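Local structure of putative lipoprotein (Parabacteroides distasonis ATCC 8503, 3JX8) at residues E209-A220 with E227-K238. The protein is of unknown function but is probably a lipoprotein anchored at the cell surface, with a possible part in adhesion or lipid binding. Numbering follows the deposited sequence.
Sequences EISVYATQILDA and EIHYKGDPEISK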
loop_
_atom_site.group_PDB
_atom_site.type_symbol
_atom_site.label_atom_id
_atom_site.label_comp_id
_atom_site.label_asym_id
_atom_site.label_seq_id
_atom_site.Cartn_x
_atom_site.Cartn_y
_atom_site.Cartn_z
ATOM N N GLU A 209 -9.000 -8.519 0.026
ATOM C CA GLU A 209 -10.398 -8.844 -0.159
ATOM C C GLU A 209 -11.330 -7.672 0.082
ATOM O O GLU A 209 -11.128 -6.887 1.016
ATOM C CB GLU A 209 -10.739 -9.913 0.864
ATOM C CG GLU A 209 -11.805 -10.833 0.486
ATOM C CD GLU A 209 -11.684 -12.177 1.211
ATOM O OE1 GLU A 209 -12.607 -12.499 1.953
ATOM O OE2 GLU A 209 -10.659 -12.892 1.042
ATOM N N ILE A 210 -12.364 -7.580 -0.742
ATOM C CA ILE A 210 -13.428 -6.592 -0.581
ATOM C C ILE A 210 -14.776 -7.285 -0.701
ATOM O O ILE A 210 -15.009 -8.082 -1.626
ATOM C CB ILE A 210 -13.354 -5.486 -1.640
ATOM C CG1 ILE A 210 -11.978 -4.793 -1.610
ATOM C CG2 ILE A 210 -14.582 -4.478 -1.490
ATOM C CD1 ILE A 210 -11.792 -3.698 -2.730
ATOM N N SER A 211 -15.660 -6.985 0.237
ATOM C CA SER A 211 -17.063 -7.398 0.155
ATOM C C SER A 211 -17.923 -6.170 -0.057
ATOM O O SER A 211 -17.959 -5.294 0.809
ATOM C CB SER A 211 -17.486 -8.101 1.430
ATOM O OG SER A 211 -16.693 -9.265 1.621
ATOM N N VAL A 212 -18.616 -6.100 -1.194
ATOM C CA VAL A 212 -19.303 -4.891 -1.593
ATOM C C VAL A 212 -20.766 -5.164 -1.891
ATOM O O VAL A 212 -21.128 -6.262 -2.321
ATOM C CB VAL A 212 -18.609 -4.224 -2.832
ATOM C CG1 VAL A 212 -18.576 -5.194 -4.040
ATOM C CG2 VAL A 212 -19.245 -2.832 -3.170
ATOM N N TYR A 213 -21.591 -4.140 -1.639
ATOM C CA TYR A 213 -23.003 -4.127 -1.988
ATOM C C TYR A 213 -23.236 -2.863 -2.796
ATOM O O TYR A 213 -23.167 -1.759 -2.261
ATOM C CB TYR A 213 -23.821 -4.115 -0.711
ATOM C CG TYR A 213 -25.328 -4.007 -0.825
ATOM C CD1 TYR A 213 -26.000 -4.351 -1.980
ATOM C CD2 TYR A 213 -26.088 -3.618 0.289
ATOM C CE1 TYR A 213 -27.371 -4.276 -2.061
ATOM C CE2 TYR A 213 -27.467 -3.552 0.231
ATOM C CZ TYR A 213 -28.104 -3.888 -0.944
ATOM O OH TYR A 213 -29.468 -3.832 -1.032
ATOM N N ALA A 214 -23.478 -3.043 -4.095
ATOM C CA ALA A 214 -23.724 -1.963 -5.052
ATOM C C ALA A 214 -25.030 -2.303 -5.754
ATOM O O ALA A 214 -25.251 -3.439 -6.159
ATOM C CB ALA A 214 -22.566 -1.816 -6.075
ATOM N N THR A 215 -25.903 -1.323 -5.872
ATOM C CA THR A 215 -27.225 -1.558 -6.456
ATOM C C THR A 215 -27.281 -1.262 -7.951
ATOM O O THR A 215 -28.035 -1.910 -8.662
ATOM C CB THR A 215 -28.320 -0.769 -5.717
ATOM O OG1 THR A 215 -28.080 0.628 -5.883
ATOM C CG2 THR A 215 -28.319 -1.127 -4.216
ATOM N N GLN A 216 -26.478 -0.326 -8.441
ATOM C CA GLN A 216 -26.587 0.066 -9.847
ATOM C C GLN A 216 -25.343 -0.219 -10.705
ATOM O O GLN A 216 -25.451 -0.844 -11.745
ATOM C CB GLN A 216 -26.932 1.529 -9.900
ATOM C CG GLN A 216 -27.301 2.019 -11.263
ATOM C CD GLN A 216 -27.593 3.495 -11.222
ATOM O OE1 GLN A 216 -28.437 3.951 -10.436
ATOM N NE2 GLN A 216 -26.876 4.259 -12.037
ATOM N N ILE A 217 -24.185 0.259 -10.268
ATOM C CA ILE A 217 -22.936 0.111 -11.015
ATOM C C ILE A 217 -21.840 -0.409 -10.077
ATOM O O ILE A 217 -21.665 0.102 -8.967
ATOM C CB ILE A 217 -22.447 1.480 -11.568
ATOM C CG1 ILE A 217 -23.474 2.105 -12.515
ATOM C CG2 ILE A 217 -21.125 1.345 -12.280
ATOM C CD1 ILE A 217 -23.681 1.322 -13.788
ATOM N N LEU A 218 -21.103 -1.411 -10.541
ATOM C CA LEU A 218 -19.962 -1.967 -9.829
ATOM C C LEU A 218 -18.812 -2.108 -10.809
ATOM O O LEU A 218 -18.927 -2.775 -11.848
ATOM C CB LEU A 218 -20.265 -3.325 -9.180
ATOM C CG LEU A 218 -19.096 -4.039 -8.478
ATOM C CD1 LEU A 218 -18.507 -3.160 -7.308
ATOM C CD2 LEU A 218 -19.570 -5.426 -7.965
ATOM N N ASP A 219 -17.706 -1.483 -10.462
ATOM C CA ASP A 219 -16.497 -1.546 -11.246
ATOM C C ASP A 219 -15.499 -2.325 -10.383
ATOM O O ASP A 219 -15.066 -1.849 -9.320
ATOM C CB ASP A 219 -16.110 -0.095 -11.537
ATOM C CG ASP A 219 -14.869 0.046 -12.338
ATOM O OD1 ASP A 219 -14.323 -0.966 -12.833
ATOM O OD2 ASP A 219 -14.429 1.222 -12.477
ATOM N N ALA A 220 -15.188 -3.543 -10.809
ATOM C CA ALA A 220 -14.486 -4.535 -10.000
ATOM C C ALA A 220 -13.124 -4.846 -10.638
ATOM O O ALA A 220 -13.062 -5.374 -11.761
ATOM C CB ALA A 220 -15.329 -5.796 -9.861
ATOM N N GLU A 227 -9.719 -11.115 -3.964
ATOM C CA GLU A 227 -11.113 -11.459 -4.266
ATOM C C GLU A 227 -12.099 -10.375 -3.943
ATOM O O GLU A 227 -11.972 -9.706 -2.890
ATOM C CB GLU A 227 -11.536 -12.691 -3.467
ATOM C CG GLU A 227 -10.708 -13.926 -3.791
ATOM C CD GLU A 227 -11.148 -15.169 -2.996
ATOM O OE1 GLU A 227 -12.074 -15.090 -2.204
ATOM O OE2 GLU A 227 -10.547 -16.232 -3.135
ATOM N N ILE A 228 -13.064 -10.207 -4.850
ATOM C CA ILE A 228 -14.188 -9.302 -4.663
ATOM C C ILE A 228 -15.460 -10.170 -4.592
ATOM O O ILE A 228 -15.736 -10.993 -5.482
ATOM C CB ILE A 228 -14.297 -8.248 -5.769
ATOM C CG1 ILE A 228 -13.011 -7.413 -5.763
ATOM C CG2 ILE A 228 -15.618 -7.384 -5.581
ATOM C CD1 ILE A 228 -12.845 -6.399 -6.930
ATOM N N HIS A 229 -16.191 -10.011 -3.503
ATOM C CA HIS A 229 -17.466 -10.671 -3.309
ATOM C C HIS A 229 -18.495 -9.567 -3.348
ATOM O O HIS A 229 -18.370 -8.567 -2.617
ATOM C CB HIS A 229 -17.540 -11.343 -1.937
ATOM C CG HIS A 229 -16.272 -12.003 -1.524
ATOM N ND1 HIS A 229 -15.819 -13.165 -2.105
ATOM C CD2 HIS A 229 -15.344 -11.650 -0.603
ATOM C CE1 HIS A 229 -14.671 -13.509 -1.551
ATOM N NE2 HIS A 229 -14.358 -12.608 -0.633
ATOM N N TYR A 230 -19.515 -9.717 -4.174
ATOM C CA TYR A 230 -20.518 -8.683 -4.260
ATOM C C TYR A 230 -21.941 -9.191 -4.179
ATOM O O TYR A 230 -22.250 -10.333 -4.558
ATOM C CB TYR A 230 -20.330 -7.839 -5.520
ATOM C CG TYR A 230 -20.811 -8.445 -6.838
ATOM C CD1 TYR A 230 -20.024 -9.381 -7.525
ATOM C CD2 TYR A 230 -22.026 -8.067 -7.412
ATOM C CE1 TYR A 230 -20.438 -9.914 -8.734
ATOM C CE2 TYR A 230 -22.441 -8.594 -8.628
ATOM C CZ TYR A 230 -21.643 -9.503 -9.280
ATOM O OH TYR A 230 -22.017 -10.037 -10.463
ATOM N N LYS A 231 -22.803 -8.299 -3.696
ATOM C CA LYS A 231 -24.231 -8.543 -3.650
ATOM C C LYS A 231 -24.931 -7.340 -4.220
ATOM O O LYS A 231 -24.312 -6.301 -4.431
ATOM C CB LYS A 231 -24.688 -8.790 -2.220
ATOM C CG LYS A 231 -24.410 -7.657 -1.270
ATOM C CD LYS A 231 -24.926 -7.963 0.141
ATOM C CE LYS A 231 -26.411 -7.649 0.240
ATOM N NZ LYS A 231 -26.958 -7.976 1.584
ATOM N N GLY A 232 -26.233 -7.478 -4.436
ATOM C CA GLY A 232 -26.993 -6.500 -5.182
ATOM C C GLY A 232 -27.071 -6.998 -6.605
ATOM O O GLY A 232 -26.511 -8.033 -6.931
ATOM N N ASP A 233 -27.758 -6.249 -7.460
ATOM C CA ASP A 233 -27.813 -6.560 -8.869
ATOM C C ASP A 233 -27.345 -5.386 -9.711
ATOM O O ASP A 233 -28.046 -4.956 -10.597
ATOM C CB ASP A 233 -29.226 -7.001 -9.248
ATOM C CG ASP A 233 -29.685 -8.223 -8.455
ATOM O OD1 ASP A 233 -29.039 -9.281 -8.520
ATOM O OD2 ASP A 233 -30.695 -8.112 -7.731
ATOM N N PRO A 234 -26.124 -4.883 -9.460
ATOM C CA PRO A 234 -25.616 -3.828 -10.318
ATOM C C PRO A 234 -25.200 -4.397 -11.680
ATOM O O PRO A 234 -25.190 -5.612 -11.843
ATOM C CB PRO A 234 -24.363 -3.397 -9.586
ATOM C CG PRO A 234 -23.827 -4.699 -9.058
ATOM C CD PRO A 234 -25.041 -5.506 -8.677
ATOM N N GLU A 235 -24.870 -3.519 -12.625
ATOM C CA GLU A 235 -24.130 -3.886 -13.830
ATOM C C GLU A 235 -22.653 -3.838 -13.429
ATOM O O GLU A 235 -22.155 -2.793 -12.969
ATOM C CB GLU A 235 -24.390 -2.903 -14.972
ATOM C CG GLU A 235 -25.873 -2.790 -15.337
ATOM C CD GLU A 235 -26.154 -1.669 -16.305
ATOM O OE1 GLU A 235 -25.240 -0.848 -16.581
ATOM O OE2 GLU A 235 -27.304 -1.606 -16.762
ATOM N N ILE A 236 -21.971 -4.969 -13.573
ATOM C CA ILE A 236 -20.585 -5.098 -13.146
ATOM C C ILE A 236 -19.671 -4.982 -14.352
ATOM O O ILE A 236 -19.944 -5.567 -15.413
ATOM C CB ILE A 236 -20.368 -6.452 -12.365
ATOM C CG1 ILE A 236 -18.971 -6.534 -11.744
ATOM C CG2 ILE A 236 -20.652 -7.690 -13.228
ATOM C CD1 ILE A 236 -18.788 -7.799 -10.851
ATOM N N SER A 237 -18.614 -4.194 -14.205
ATOM C CA SER A 237 -17.464 -4.219 -15.129
ATOM C C SER A 237 -16.371 -4.949 -14.411
ATOM O O SER A 237 -15.997 -4.566 -13.291
ATOM C CB SER A 237 -17.009 -2.812 -15.475
ATOM O OG SER A 237 -18.137 -2.184 -16.080
ATOM N N LYS A 238 -15.877 -6.014 -15.038
ATOM C CA LYS A 238 -14.935 -6.940 -14.402
ATOM C C LYS A 238 -13.553 -6.739 -14.991
ATOM O O LYS A 238 -13.413 -6.581 -16.201
ATOM C CB LYS A 238 -15.340 -8.366 -14.670
ATOM C CG LYS A 238 -16.669 -8.746 -14.129
ATOM C CD LYS A 238 -17.057 -10.123 -14.657
ATOM C CE LYS A 238 -18.455 -10.539 -14.266
ATOM N NZ LYS A 238 -18.799 -11.815 -14.918
HETATM O O HOH W 1 -29.306 -3.969 -7.117
#
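Glu227, at the start of 227-238, lies beside Glu209, their carboxylates side by side with OE2 of Glu209 4.2 Å from OE1 of Glu227. Strands 209-214 and 227-231 run parallel and in register, alternate N-H and C=O groups bonding across. Ile228 reaches inward, its CD1 3.9 Å from Ala220 CB. On the outer face the His229 ring presents its edge to Glu209, whose carboxylate stands nearly perpendicular (86°), and NE2 gives OE1 a weak bond of 3.1 Å, probably offsetting part of the glutamate repulsion; ND1 is hydrogen-bonded to OD1 of Asn247. Tyr230 turns inward, where Leu218 CD2 lies 3.5 Å from its CG. Lys231, bent at chi3 (-83°), lays CE over the centre of the Tyr213 ring, 3.9 Å from the centroid, with NZ in cation-pi range. The pairing weakens at Ala214 and lapses at the corner, where a water links Asp233 N to Thr215 O and Pro234 CG packs 3.8 Å from Leu218 CB. It resumes at Glu235, and Ile236 CD1 meets Leu218 CD2 inside. In these successive coils of a parallel beta-helix, 209-214 also pairs with 189-192 and 227-231 with the last strand, 245-248, while 217-223 lies between 200-205 and 235-241, the outermost of its row in this chain.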